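Long-range contact in glutathione uptake transporter (Shewanella oneidensis, PDB 4UVM), which probably carries small peptides across the membrane as a member of the proton-coupled oligopeptide transporter family: residues Gly66-Phe70 / Phe117-Leu121. Numbering follows the deposited sequence.
Sequences GVYFF and FLIAL. With 78M ((2S)-2,3-dihydroxypropyl(7Z)-pentadec-7-enoate), chain B.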
loop_
_atom_site.group_PDB
_atom_site.type_symbol
_atom_site.label_atom_id
_atom_site.label_comp_id
_atom_site.label_asym_id
_atom_site.label_seq_id
_atom_site.Cartn_x
_atom_site.Cartn_y
_atom_site.Cartn_z
ATOM N N GLY A 66 -4.880 5.777 -4.985
ATOM C CA GLY A 66 -5.026 5.401 -6.378
ATOM C C GLY A 66 -3.928 4.468 -6.853
ATOM O O GLY A 66 -4.140 3.645 -7.742
ATOM N N VAL A 67 -2.748 4.597 -6.255
ATOM C CA VAL A 67 -1.610 3.769 -6.630
ATOM C C VAL A 67 -1.865 2.313 -6.253
ATOM O O VAL A 67 -1.549 1.400 -7.015
ATOM C CB VAL A 67 -0.308 4.267 -5.964
ATOM C CG1 VAL A 67 0.813 3.252 -6.122
ATOM C CG2 VAL A 67 0.102 5.608 -6.549
ATOM N N TYR A 68 -2.459 2.104 -5.083
ATOM C CA TYR A 68 -2.755 0.756 -4.608
ATOM C C TYR A 68 -4.219 0.365 -4.811
ATOM O O TYR A 68 -4.706 -0.580 -4.194
ATOM C CB TYR A 68 -2.374 0.624 -3.132
ATOM C CG TYR A 68 -0.882 0.609 -2.895
ATOM C CD1 TYR A 68 -0.153 -0.568 -3.022
ATOM C CD2 TYR A 68 -0.199 1.769 -2.544
ATOM C CE1 TYR A 68 1.212 -0.591 -2.809
ATOM C CE2 TYR A 68 1.168 1.756 -2.326
ATOM C CZ TYR A 68 1.867 0.571 -2.461
ATOM O OH TYR A 68 3.226 0.543 -2.248
ATOM N N PHE A 69 -4.920 1.094 -5.673
ATOM C CA PHE A 69 -6.284 0.735 -6.044
ATOM C C PHE A 69 -6.324 0.236 -7.477
ATOM O O PHE A 69 -6.979 -0.754 -7.791
ATOM C CB PHE A 69 -7.237 1.922 -5.889
ATOM C CG PHE A 69 -8.560 1.724 -6.575
ATOM C CD1 PHE A 69 -9.556 0.968 -5.978
ATOM C CD2 PHE A 69 -8.806 2.281 -7.821
ATOM C CE1 PHE A 69 -10.772 0.776 -6.606
ATOM C CE2 PHE A 69 -10.020 2.091 -8.455
ATOM C CZ PHE A 69 -11.005 1.339 -7.845
ATOM N N PHE A 70 -5.603 0.942 -8.339
ATOM C CA PHE A 70 -5.583 0.655 -9.766
ATOM C C PHE A 70 -4.923 -0.662 -10.216
ATOM O O PHE A 70 -5.036 -1.011 -11.392
ATOM C CB PHE A 70 -4.918 1.825 -10.495
ATOM C CG PHE A 70 -5.820 3.012 -10.670
ATOM C CD1 PHE A 70 -7.164 2.837 -10.953
ATOM C CD2 PHE A 70 -5.333 4.301 -10.539
ATOM C CE1 PHE A 70 -8.002 3.923 -11.113
ATOM C CE2 PHE A 70 -6.168 5.396 -10.698
ATOM C CZ PHE A 70 -7.503 5.204 -10.985
ATOM N N PHE A 117 -2.830 11.650 -11.046
ATOM C CA PHE A 117 -3.818 10.643 -11.407
ATOM C C PHE A 117 -3.280 9.679 -12.463
ATOM O O PHE A 117 -3.473 8.468 -12.363
ATOM C CB PHE A 117 -5.096 11.323 -11.911
ATOM C CG PHE A 117 -6.174 10.366 -12.337
ATOM C CD1 PHE A 117 -7.074 9.860 -11.414
ATOM C CD2 PHE A 117 -6.296 9.983 -13.666
ATOM C CE1 PHE A 117 -8.071 8.984 -11.805
ATOM C CE2 PHE A 117 -7.291 9.107 -14.064
ATOM C CZ PHE A 117 -8.181 8.608 -13.132
ATOM N N LEU A 118 -2.606 10.222 -13.471
ATOM C CA LEU A 118 -2.063 9.411 -14.555
ATOM C C LEU A 118 -0.902 8.545 -14.081
ATOM O O LEU A 118 -0.675 7.455 -14.605
ATOM C CB LEU A 118 -1.612 10.301 -15.717
ATOM C CG LEU A 118 -2.685 11.156 -16.400
ATOM C CD1 LEU A 118 -2.061 12.068 -17.448
ATOM C CD2 LEU A 118 -3.764 10.284 -17.023
ATOM N N ILE A 119 -0.164 9.033 -13.092
ATOM C CA ILE A 119 0.930 8.262 -12.516
ATOM C C ILE A 119 0.376 7.131 -11.660
ATOM O O ILE A 119 0.867 6.004 -11.709
ATOM C CB ILE A 119 1.865 9.146 -11.671
ATOM C CG1 ILE A 119 2.542 10.193 -12.557
ATOM C CG2 ILE A 119 2.913 8.299 -10.960
ATOM C CD1 ILE A 119 3.419 11.156 -11.797
ATOM N N ALA A 120 -0.658 7.436 -10.883
ATOM C CA ALA A 120 -1.322 6.432 -10.064
ATOM C C ALA A 120 -1.971 5.374 -10.951
ATOM O O ALA A 120 -2.023 4.195 -10.601
ATOM C CB ALA A 120 -2.356 7.083 -9.164
ATOM N N LEU A 121 -2.460 5.807 -12.107
ATOM C CA LEU A 121 -3.090 4.903 -13.060
ATOM C C LEU A 121 -2.053 4.020 -13.741
ATOM O O LEU A 121 -2.280 2.832 -13.961
ATOM C CB LEU A 121 -3.879 5.695 -14.101
ATOM C CG LEU A 121 -4.738 4.894 -15.078
ATOM C CD1 LEU A 121 -5.676 3.964 -14.326
ATOM C CD2 LEU A 121 -5.522 5.833 -15.974
HETATM O O21 78M B . -7.645 19.578 -2.652
HETATM C C20 78M B . -7.309 19.084 -1.406
HETATM C C18 78M B . -8.066 17.903 -0.903
HETATM O O19 78M B . -7.935 17.822 0.466
HETATM C C17 78M B . -7.552 16.643 -1.524
HETATM O O2 78M B . -6.865 16.762 -2.721
HETATM C C1 78M B . -6.922 15.735 -3.640
HETATM O O1 78M B . -7.708 14.810 -3.478
HETATM C C2 78M B . -6.017 15.739 -4.846
HETATM C C3 78M B . -5.331 14.446 -5.186
HETATM C C4 78M B . -5.173 14.108 -6.643
HETATM C C5 78M B . -4.491 12.818 -6.996
HETATM C C6 78M B . -5.366 11.605 -7.152
HETATM C C7 78M B . -4.789 10.423 -7.898
HETATM C C8 78M B . -5.466 9.217 -7.930
HETATM C C9 78M B . -6.791 9.055 -7.224
HETATM C C10 78M B . -7.602 7.845 -7.588
HETATM C C11 78M B . -8.896 7.642 -6.863
HETATM C C12 78M B . -9.353 6.247 -6.581
HETATM C C13 78M B . -10.580 6.122 -5.746
HETATM C C15 78M B . -11.319 3.865 -4.796
HETATM C C14 78M B . -11.417 4.887 -5.880
#
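The ring of F70 leans against one turn of helix 109-125 and makes most of this contact. Over the middle of one face sits the CD1 methyl of L121, 3.6 Å from the ring centroid and only 5° off the normal, a well-centred CH-pi contact. At the rim, near the ring plane, lie the carbonyl oxygen of A120 and the ring of F117, whose face receives the F70 edge in an offset edge-to-face pair with centroids 5.7 Å apart and planes at 87°. With CG anti to its own carbonyl carbon (chi1 -78°), F70 swings its ring across to the neighbouring helix.

Beside the ring, the backbones come close where V67 faces A120, their CA atoms being 4.4 Å apart. The A120 methyl lies 3.8 Å from V67 N and 3.9 Å from V67 CG2. The 78M lipid chain runs past F117, A120 and G66 in turn, with its C10 at 3.8 Å from G66 CA, and its terminal C15 lies over one face of F69, toward the rim. The chain leaves helix 49-67 at Y68, and F70 N bonds back to G66 O at 3.1 Å; farther out, K127 takes V67 O and meets the Y68 ring in a cation-pi contact.

Cutting F70 back to an alanine here would be likely to leave L121 CD1 and the F117 face without their aromatic partner and open a gap between the segments. Helices 49-67 and 109-125 of this major facilitator fold thus meet here through dispersion and ring contacts, with A120 O at the ring edge and the lipid tail along one side.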